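Local structure of proline dehydrogenase (Deinococcus radiodurans, 4H6Q) at residues Q168-Y172 / A199-P204; R185-V191 / G224-A230. The protein catalyses the FAD-dependent oxidation of L-proline to delta-1-pyrroline-5-carboxylate, the first step of proline breakdown to glutamate, passing the electrons to a quinone. All blocks are in the same frame, centred on the assembly; numbering follows the deposited sequence.

Contact 1 of 2, residues Q168-Y172 / A199-P204; sequences QSYLY and ATVAYP. With FAD (flavin-adenine dinucleotide), chain C.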
loop_
_atom_site.group_PDB
_atom_site.type_symbol
_atom_site.label_atom_id
_atom_site.label_comp_id
_atom_site.label_asym_id
_atom_site.label_seq_id
_atom_site.Cartn_x
_atom_site.Cartn_y
_atom_site.Cartn_z
ATOM N N GLN A 168 -7.602 -6.715 -4.414
ATOM C CA GLN A 168 -8.746 -5.773 -4.374
ATOM C C GLN A 168 -10.067 -6.542 -4.349
ATOM O O GLN A 168 -10.355 -7.360 -5.280
ATOM C CB GLN A 168 -8.735 -4.830 -5.595
ATOM C CG GLN A 168 -7.473 -3.985 -5.708
ATOM C CD GLN A 168 -7.038 -3.768 -7.123
ATOM O OE1 GLN A 168 -7.060 -4.709 -7.922
ATOM N NE2 GLN A 168 -6.547 -2.583 -7.430
ATOM N N SER A 169 -10.905 -6.305 -3.341
ATOM C CA SER A 169 -12.138 -7.101 -3.187
ATOM C C SER A 169 -13.184 -6.803 -4.244
ATOM O O SER A 169 -14.148 -7.572 -4.396
ATOM C CB SER A 169 -12.768 -6.923 -1.802
ATOM O OG SER A 169 -13.460 -5.659 -1.679
ATOM N N TYR A 170 -13.066 -5.696 -4.976
ATOM C CA TYR A 170 -14.062 -5.442 -6.014
ATOM C C TYR A 170 -13.894 -6.313 -7.240
ATOM O O TYR A 170 -14.827 -6.395 -8.061
ATOM C CB TYR A 170 -14.217 -3.943 -6.358
ATOM C CG TYR A 170 -13.071 -3.189 -7.047
ATOM C CD1 TYR A 170 -13.210 -1.812 -7.284
ATOM C CD2 TYR A 170 -11.844 -3.779 -7.392
ATOM C CE1 TYR A 170 -12.195 -1.046 -7.902
ATOM C CE2 TYR A 170 -10.812 -3.024 -7.983
ATOM C CZ TYR A 170 -10.991 -1.656 -8.220
ATOM O OH TYR A 170 -9.973 -0.922 -8.794
ATOM N N LEU A 171 -12.761 -7.001 -7.392
ATOM C CA LEU A 171 -12.548 -7.831 -8.606
ATOM C C LEU A 171 -13.070 -9.256 -8.428
ATOM O O LEU A 171 -12.782 -9.909 -7.417
ATOM C CB LEU A 171 -11.066 -7.911 -8.983
ATOM C CG LEU A 171 -10.332 -6.618 -9.343
ATOM C CD1 LEU A 171 -8.939 -6.941 -9.920
ATOM C CD2 LEU A 171 -11.104 -5.760 -10.322
ATOM N N TYR A 172 -13.783 -9.766 -9.431
ATOM C CA TYR A 172 -14.229 -11.145 -9.402
ATOM C C TYR A 172 -13.094 -12.139 -9.266
ATOM O O TYR A 172 -13.304 -13.209 -8.689
ATOM C CB TYR A 172 -14.983 -11.486 -10.698
ATOM C CG TYR A 172 -16.133 -10.569 -11.021
ATOM C CD1 TYR A 172 -17.242 -10.466 -10.183
ATOM C CD2 TYR A 172 -16.158 -9.868 -12.219
ATOM C CE1 TYR A 172 -18.328 -9.641 -10.529
ATOM C CE2 TYR A 172 -17.221 -9.049 -12.554
ATOM C CZ TYR A 172 -18.310 -8.948 -11.713
ATOM O OH TYR A 172 -19.380 -8.124 -12.060
ATOM N N ALA A 199 -18.313 -3.610 -15.136
ATOM C CA ALA A 199 -19.006 -4.736 -14.543
ATOM C C ALA A 199 -18.525 -6.074 -15.066
ATOM O O ALA A 199 -18.853 -7.109 -14.481
ATOM C CB ALA A 199 -20.532 -4.602 -14.757
ATOM N N THR A 200 -17.760 -6.093 -16.156
ATOM C CA THR A 200 -17.166 -7.370 -16.579
ATOM C C THR A 200 -15.967 -7.767 -15.714
ATOM O O THR A 200 -15.527 -8.911 -15.763
ATOM C CB THR A 200 -16.716 -7.315 -18.033
ATOM O OG1 THR A 200 -15.830 -6.199 -18.172
ATOM C CG2 THR A 200 -17.937 -7.146 -18.992
ATOM N N VAL A 201 -15.460 -6.823 -14.920
ATOM C CA VAL A 201 -14.202 -6.993 -14.149
ATOM C C VAL A 201 -14.465 -6.903 -12.666
ATOM O O VAL A 201 -13.831 -7.615 -11.856
ATOM C CB VAL A 201 -13.206 -5.841 -14.587
ATOM C CG1 VAL A 201 -12.081 -5.598 -13.660
ATOM C CG2 VAL A 201 -12.746 -6.041 -16.088
ATOM N N ALA A 202 -15.346 -5.979 -12.286
ATOM C CA ALA A 202 -15.599 -5.644 -10.893
ATOM C C ALA A 202 -17.060 -5.671 -10.537
ATOM O O ALA A 202 -17.895 -5.234 -11.321
ATOM C CB ALA A 202 -15.046 -4.297 -10.586
ATOM N N TYR A 203 -17.366 -6.135 -9.329
ATOM C CA TYR A 203 -18.743 -6.148 -8.804
ATOM C C TYR A 203 -19.349 -4.733 -8.798
ATOM O O TYR A 203 -18.788 -3.836 -8.172
ATOM C CB TYR A 203 -18.734 -6.606 -7.347
ATOM C CG TYR A 203 -18.408 -8.046 -7.107
ATOM C CD1 TYR A 203 -19.358 -9.021 -7.356
ATOM C CD2 TYR A 203 -17.167 -8.441 -6.587
ATOM C CE1 TYR A 203 -19.108 -10.355 -7.110
ATOM C CE2 TYR A 203 -16.887 -9.804 -6.359
ATOM C CZ TYR A 203 -17.868 -10.744 -6.643
ATOM O OH TYR A 203 -17.610 -12.087 -6.408
ATOM N N PRO A 204 -20.496 -4.528 -9.469
ATOM C CA PRO A 204 -21.059 -3.180 -9.422
ATOM C C PRO A 204 -21.724 -2.841 -8.104
ATOM O O PRO A 204 -21.825 -1.652 -7.755
ATOM C CB PRO A 204 -22.149 -3.211 -10.496
ATOM C CG PRO A 204 -21.813 -4.312 -11.351
ATOM C CD PRO A 204 -21.011 -5.313 -10.603
HETATM P PA FAD C . -15.298 3.101 1.786
HETATM O O1A FAD C . -16.491 2.139 1.789
HETATM O O2A FAD C . -14.969 3.787 0.524
HETATM O O5B FAD C . -15.358 4.182 2.826
HETATM C C5B FAD C . -15.605 3.848 4.183
HETATM C C4B FAD C . -15.638 5.056 5.096
HETATM O O4B FAD C . -14.305 5.468 5.298
HETATM C C3B FAD C . -16.306 6.249 4.515
HETATM O O3B FAD C . -17.719 6.251 4.629
HETATM C C2B FAD C . -15.639 7.336 5.268
HETATM O O2B FAD C . -16.083 7.406 6.606
HETATM C C1B FAD C . -14.221 6.863 5.259
HETATM N N9A FAD C . -13.466 7.271 4.074
HETATM C C8A FAD C . -12.871 6.429 3.136
HETATM N N7A FAD C . -12.250 7.120 2.179
HETATM C C5A FAD C . -12.398 8.466 2.500
HETATM C C6A FAD C . -11.991 9.644 1.901
HETATM N N6A FAD C . -11.215 9.644 0.704
HETATM N N1A FAD C . -12.333 10.803 2.485
HETATM C C2A FAD C . -13.053 10.848 3.625
HETATM N N3A FAD C . -13.482 9.739 4.247
HETATM C C4A FAD C . -13.152 8.571 3.705
HETATM N N1 FAD C . -6.698 0.171 -3.453
HETATM C C2 FAD C . -6.053 -0.289 -4.559
HETATM O O2 FAD C . -6.782 -0.489 -5.631
HETATM N N3 FAD C . -4.712 -0.561 -4.578
HETATM C C4 FAD C . -3.923 -0.369 -3.450
HETATM O O4 FAD C . -2.600 -0.624 -3.493
HETATM C C4X FAD C . -4.566 0.132 -2.233
HETATM N N5 FAD C . -3.840 0.340 -1.089
HETATM C C5X FAD C . -4.522 0.774 0.026
HETATM C C6 FAD C . -3.810 0.986 1.217
HETATM C C7 FAD C . -4.494 1.405 2.387
HETATM C C7M FAD C . -3.723 1.635 3.684
HETATM C C8 FAD C . -5.895 1.604 2.327
HETATM C C8M FAD C . -6.662 2.041 3.546
HETATM C C9 FAD C . -6.591 1.423 1.122
HETATM C C9A FAD C . -5.921 0.995 -0.008
HETATM N N10 FAD C . -6.655 0.788 -1.192
HETATM C C10 FAD C . -5.980 0.367 -2.311
HETATM C "C1'" FAD C . -8.097 0.963 -1.256
HETATM C "C2'" FAD C . -8.607 2.251 -1.824
HETATM O "O2'" FAD C . -7.640 3.239 -1.492
HETATM C "C3'" FAD C . -10.031 2.184 -1.219
HETATM O "O3'" FAD C . -11.024 1.700 -2.074
HETATM C "C4'" FAD C . -10.525 3.370 -0.490
HETATM O "O4'" FAD C . -9.607 3.572 0.526
HETATM C "C5'" FAD C . -11.909 3.059 0.061
HETATM O "O5'" FAD C . -11.916 3.326 1.429
HETATM P P FAD C . -12.506 2.308 2.500
HETATM O O1P FAD C . -12.077 0.810 2.437
HETATM O O2P FAD C . -12.371 3.110 3.822
HETATM O O3P FAD C . -14.110 2.311 2.315
#
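Tyr-172 grips the loop 199-204 at two points, with its backbone N-H and with its phenol. The N-H reaches Val-201 O at 3.2 Å, while the phenol OH donates to Ala-199 O at 2.7 Å, so one residue serves two carbonyls of a loop that lacks regular structure. The partner of Tyr-170 O is Tyr-203 N, 2.8 Å away, and Ala-202 CA adds a C-H···O contact to the same oxygen; Ala-202 CB lies over one face of the Tyr-170 ring, where the small side chain of alanine fits. The rings of Tyr-172 and Tyr-203 form a T-shaped pair, planes at 69°, in which the edge of Tyr-172 brings CD1 over the centre of the Tyr-203 face. The methyls Leu-171 CD2 and Val-201 CG1 lie side by side at a tight 3.5 Å. The hydroxyl of Tyr-170 is satisfied elsewhere, by Tyr-195 N, and that of Ser-169 by Val-209 O. At the start of the type I turn 168-171, Gln-168 NE2 gives a nearly straight bond (172°) to flavin O2, 2.8 Å away, and a second to Glu-139 O. Both loops follow barrel strands at their C-terminal ends, where beta8-alpha8 barrel enzymes carry their active sites.

Contact 2 of 2, residues R185-V191 / G224-A230; sequences RPNIRMV and GNYTNVA. With FAD (flavin-adenine dinucleotide), chain C.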
loop_
_atom_site.group_PDB
_atom_site.type_symbol
_atom_site.label_atom_id
_atom_site.label_comp_id
_atom_site.label_asym_id
_atom_site.label_seq_id
_atom_site.Cartn_x
_atom_site.Cartn_y
_atom_site.Cartn_z
ATOM N N ARG A 185 2.891 -18.483 1.299
ATOM C CA ARG A 185 2.567 -17.936 2.644
ATOM C C ARG A 185 2.677 -16.412 2.638
ATOM O O ARG A 185 3.383 -15.813 3.464
ATOM C CB ARG A 185 3.524 -18.542 3.730
ATOM C CG ARG A 185 3.707 -20.062 3.703
ATOM C CD ARG A 185 2.480 -20.691 4.280
ATOM N NE ARG A 185 2.004 -19.996 5.481
ATOM C CZ ARG A 185 2.548 -20.065 6.703
ATOM N NH1 ARG A 185 3.637 -20.792 6.942
ATOM N NH2 ARG A 185 1.997 -19.367 7.700
ATOM N N PRO A 186 2.000 -15.741 1.701
ATOM C CA PRO A 186 2.326 -14.326 1.452
ATOM C C PRO A 186 1.680 -13.341 2.377
ATOM O O PRO A 186 0.547 -13.581 2.882
ATOM C CB PRO A 186 1.783 -14.110 0.047
ATOM C CG PRO A 186 0.518 -14.980 0.057
ATOM C CD PRO A 186 0.911 -16.242 0.827
ATOM N N ASN A 187 2.373 -12.232 2.610
ATOM C CA ASN A 187 1.807 -11.048 3.281
ATOM C C ASN A 187 0.975 -10.302 2.221
ATOM O O ASN A 187 1.539 -9.825 1.219
ATOM C CB ASN A 187 2.998 -10.200 3.757
ATOM C CG ASN A 187 2.595 -8.920 4.454
ATOM O OD1 ASN A 187 1.767 -8.188 3.910
ATOM N ND2 ASN A 187 3.162 -8.621 5.606
ATOM N N ILE A 188 -0.345 -10.206 2.444
ATOM C CA ILE A 188 -1.244 -9.510 1.501
ATOM C C ILE A 188 -2.105 -8.494 2.222
ATOM O O ILE A 188 -2.711 -8.821 3.283
ATOM C CB ILE A 188 -2.114 -10.519 0.707
ATOM C CG1 ILE A 188 -1.239 -11.494 -0.073
ATOM C CG2 ILE A 188 -2.993 -9.729 -0.301
ATOM C CD1 ILE A 188 -2.019 -12.487 -0.980
ATOM N N ARG A 189 -2.168 -7.281 1.660
ATOM C CA ARG A 189 -3.087 -6.224 2.071
ATOM C C ARG A 189 -4.409 -6.394 1.303
ATOM O O ARG A 189 -4.384 -6.455 0.071
ATOM C CB ARG A 189 -2.454 -4.879 1.721
ATOM C CG ARG A 189 -3.354 -3.664 2.123
ATOM C CD ARG A 189 -2.968 -2.383 1.354
ATOM N NE ARG A 189 -1.602 -2.005 1.695
ATOM C CZ ARG A 189 -0.742 -1.390 0.871
ATOM N NH1 ARG A 189 0.519 -1.213 1.297
ATOM N NH2 ARG A 189 -1.165 -0.913 -0.313
ATOM N N MET A 190 -5.533 -6.511 2.001
ATOM C CA MET A 190 -6.849 -6.548 1.366
ATOM C C MET A 190 -7.421 -5.148 1.346
ATOM O O MET A 190 -7.428 -4.470 2.393
ATOM C CB MET A 190 -7.798 -7.467 2.116
ATOM C CG MET A 190 -7.218 -8.896 2.327
ATOM S SD MET A 190 -6.600 -9.601 0.779
ATOM C CE MET A 190 -5.974 -11.153 1.434
ATOM N N VAL A 191 -7.865 -4.703 0.152
ATOM C CA VAL A 191 -8.453 -3.367 -0.020
ATOM C C VAL A 191 -9.743 -3.561 -0.802
ATOM O O VAL A 191 -9.958 -4.624 -1.398
ATOM C CB VAL A 191 -7.500 -2.425 -0.813
ATOM C CG1 VAL A 191 -6.149 -2.333 -0.107
ATOM C CG2 VAL A 191 -7.297 -2.884 -2.260
ATOM N N GLY A 224 -3.520 -18.771 7.709
ATOM C CA GLY A 224 -2.346 -18.531 8.541
ATOM C C GLY A 224 -1.366 -17.534 7.938
ATOM O O GLY A 224 -0.188 -17.452 8.363
ATOM N N ASN A 225 -1.828 -16.730 6.975
ATOM C CA ASN A 225 -0.929 -15.766 6.339
ATOM C C ASN A 225 -1.095 -14.379 6.925
ATOM O O ASN A 225 -2.204 -14.028 7.370
ATOM C CB ASN A 225 -1.276 -15.716 4.842
ATOM C CG ASN A 225 -1.102 -17.043 4.174
ATOM O OD1 ASN A 225 -0.151 -17.760 4.462
ATOM N ND2 ASN A 225 -2.037 -17.392 3.286
ATOM N N TYR A 226 -0.021 -13.597 6.957
ATOM C CA TYR A 226 -0.101 -12.261 7.542
ATOM C C TYR A 226 -1.022 -11.386 6.665
ATOM O O TYR A 226 -0.888 -11.362 5.422
ATOM C CB TYR A 226 1.311 -11.651 7.711
ATOM C CG TYR A 226 1.269 -10.467 8.651
ATOM C CD1 TYR A 226 1.500 -10.687 10.002
ATOM C CD2 TYR A 226 0.909 -9.185 8.216
ATOM C CE1 TYR A 226 1.423 -9.662 10.897
ATOM C CE2 TYR A 226 0.817 -8.113 9.127
ATOM C CZ TYR A 226 1.075 -8.367 10.472
ATOM O OH TYR A 226 1.025 -7.330 11.397
ATOM N N THR A 227 -1.988 -10.734 7.308
ATOM C CA THR A 227 -3.048 -10.037 6.569
ATOM C C THR A 227 -3.057 -8.597 6.996
ATOM O O THR A 227 -3.066 -8.310 8.205
ATOM C CB THR A 227 -4.405 -10.692 6.901
ATOM O OG1 THR A 227 -4.345 -12.090 6.574
ATOM C CG2 THR A 227 -5.500 -10.098 6.096
ATOM N N ASN A 228 -3.094 -7.677 6.022
ATOM C CA ASN A 228 -3.248 -6.251 6.329
ATOM C C ASN A 228 -4.675 -5.856 5.972
ATOM O O ASN A 228 -5.058 -5.939 4.790
ATOM C CB ASN A 228 -2.204 -5.384 5.586
ATOM C CG ASN A 228 -0.819 -5.955 5.693
ATOM O OD1 ASN A 228 -0.275 -6.070 6.807
ATOM N ND2 ASN A 228 -0.229 -6.364 4.555
ATOM N N VAL A 229 -5.443 -5.473 6.983
ATOM C CA VAL A 229 -6.860 -5.156 6.787
ATOM C C VAL A 229 -6.949 -3.648 6.529
ATOM O O VAL A 229 -7.051 -2.841 7.463
ATOM C CB VAL A 229 -7.677 -5.587 8.023
ATOM C CG1 VAL A 229 -9.175 -5.295 7.834
ATOM C CG2 VAL A 229 -7.476 -7.091 8.278
ATOM N N ALA A 230 -6.800 -3.280 5.246
ATOM C CA ALA A 230 -6.689 -1.872 4.845
ATOM C C ALA A 230 -8.053 -1.314 4.470
ATOM O O ALA A 230 -8.528 -1.528 3.344
ATOM C CB ALA A 230 -5.722 -1.754 3.660
HETATM P PA FAD C . -15.298 3.101 1.786
HETATM O O1A FAD C . -16.491 2.139 1.789
HETATM O O2A FAD C . -14.969 3.787 0.524
HETATM O O5B FAD C . -15.358 4.182 2.826
HETATM C C5B FAD C . -15.605 3.848 4.183
HETATM C C4B FAD C . -15.638 5.056 5.096
HETATM O O4B FAD C . -14.305 5.468 5.298
HETATM C C3B FAD C . -16.306 6.249 4.515
HETATM O O3B FAD C . -17.719 6.251 4.629
HETATM C C2B FAD C . -15.639 7.336 5.268
HETATM O O2B FAD C . -16.083 7.406 6.606
HETATM C C1B FAD C . -14.221 6.863 5.259
HETATM N N9A FAD C . -13.466 7.271 4.074
HETATM C C8A FAD C . -12.871 6.429 3.136
HETATM N N7A FAD C . -12.250 7.120 2.179
HETATM C C5A FAD C . -12.398 8.466 2.500
HETATM C C6A FAD C . -11.991 9.644 1.901
HETATM N N6A FAD C . -11.215 9.644 0.704
HETATM N N1A FAD C . -12.333 10.803 2.485
HETATM C C2A FAD C . -13.053 10.848 3.625
HETATM N N3A FAD C . -13.482 9.739 4.247
HETATM C C4A FAD C . -13.152 8.571 3.705
HETATM N N1 FAD C . -6.698 0.171 -3.453
HETATM C C2 FAD C . -6.053 -0.289 -4.559
HETATM O O2 FAD C . -6.782 -0.489 -5.631
HETATM N N3 FAD C . -4.712 -0.561 -4.578
HETATM C C4 FAD C . -3.923 -0.369 -3.450
HETATM O O4 FAD C . -2.600 -0.624 -3.493
HETATM C C4X FAD C . -4.566 0.132 -2.233
HETATM N N5 FAD C . -3.840 0.340 -1.089
HETATM C C5X FAD C . -4.522 0.774 0.026
HETATM C C6 FAD C . -3.810 0.986 1.217
HETATM C C7 FAD C . -4.494 1.405 2.387
HETATM C C7M FAD C . -3.723 1.635 3.684
HETATM C C8 FAD C . -5.895 1.604 2.327
HETATM C C8M FAD C . -6.662 2.041 3.546
HETATM C C9 FAD C . -6.591 1.423 1.122
HETATM C C9A FAD C . -5.921 0.995 -0.008
HETATM N N10 FAD C . -6.655 0.788 -1.192
HETATM C C10 FAD C . -5.980 0.367 -2.311
HETATM C "C1'" FAD C . -8.097 0.963 -1.256
HETATM C "C2'" FAD C . -8.607 2.251 -1.824
HETATM O "O2'" FAD C . -7.640 3.239 -1.492
HETATM C "C3'" FAD C . -10.031 2.184 -1.219
HETATM O "O3'" FAD C . -11.024 1.700 -2.074
HETATM C "C4'" FAD C . -10.525 3.370 -0.490
HETATM O "O4'" FAD C . -9.607 3.572 0.526
HETATM C "C5'" FAD C . -11.909 3.059 0.061
HETATM O "O5'" FAD C . -11.916 3.326 1.429
HETATM P P FAD C . -12.506 2.308 2.500
HETATM O O1P FAD C . -12.077 0.810 2.437
HETATM O O2P FAD C . -12.371 3.110 3.822
HETATM O O3P FAD C . -14.110 2.311 2.315
HETATM O O HOH W 1 2.547 -14.434 5.769
HETATM O O HOH W 2 2.448 -5.984 6.727
#
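Arg-189 and Ala-230 meet side chain to side chain, CG to CB at 3.4 Å, where two neighbouring parallel strands of the beta8-alpha8 barrel reach the flavin. Strands 188-191 and 227-230, linked through helix 206-222, make a beta-alpha-beta unit. Asn-228 spans the strand pairing: its N donates to Ile-188 O and its O accepts from Met-190 N at 2.9 Å. The cofactor end is buried and closely packed. Val-191 sets both methyls against the isoalloxazine, CG2 coming within 3.3 Å of flavin N1, and a compact branched residue suits that place. Ala-230, small enough to fit beside Arg-189, brings CB to 3.6 Å from flavin C8. Inside the barrel, the side chains of Asn-187 and Asn-228 cross at about a right angle, their amide planes only 38° apart, and Asn-228 ND2 donates to Asn-187 OD1 at 2.8 Å. With CG anti to the backbone N (chi1 179°), Asn-187 runs alongside the Tyr-226 ring, and a water joins its ND2 to Asn-228 OD1. Substituting an alanine for Asn-187 would probably leave Asn-228 ND2 without this acceptor and the bridging water without the ND2 it accepts from. The opposite end is looser and faces solvent. There the exposed Arg-185 folds back through bends at chi2 and chi3, so that NE meets Asn-225 OD1 at 3.3 Å and NH2 meets Gly-224 O, both acceptors lying near the guanidinium plane. Gly-224, with positive phi, ends the preceding helix in a Schellman motif, and a second water bridges Arg-185 O and Tyr-226 N. Back at the flavin, Arg-189, probably an active-site residue, is held by Asp-137, Ser-98 and Gln-257, and its NH2 donates to flavin N5 at 3.1 Å.

From the N terminus, the chain leaves strand 163-168 into 168-172, passes helix 174-180, and enters 185-191, the first half of contact 2. It then runs through the loop holding 199-204, where contact 1 closes its loop, and on along helix 206-222 to 224-230, where contact 2 closes a second. The two closures therefore cross rather than nest. Contact 1 ties together the loops that follow strands 163-168 and 188-191, whereas contact 2 joins strand 188-191 to strand 227-230. They meet at Ser-169 N and Val-191 O, 2.7 Å apart and probably hydrogen-bonded, and both touch the FAD.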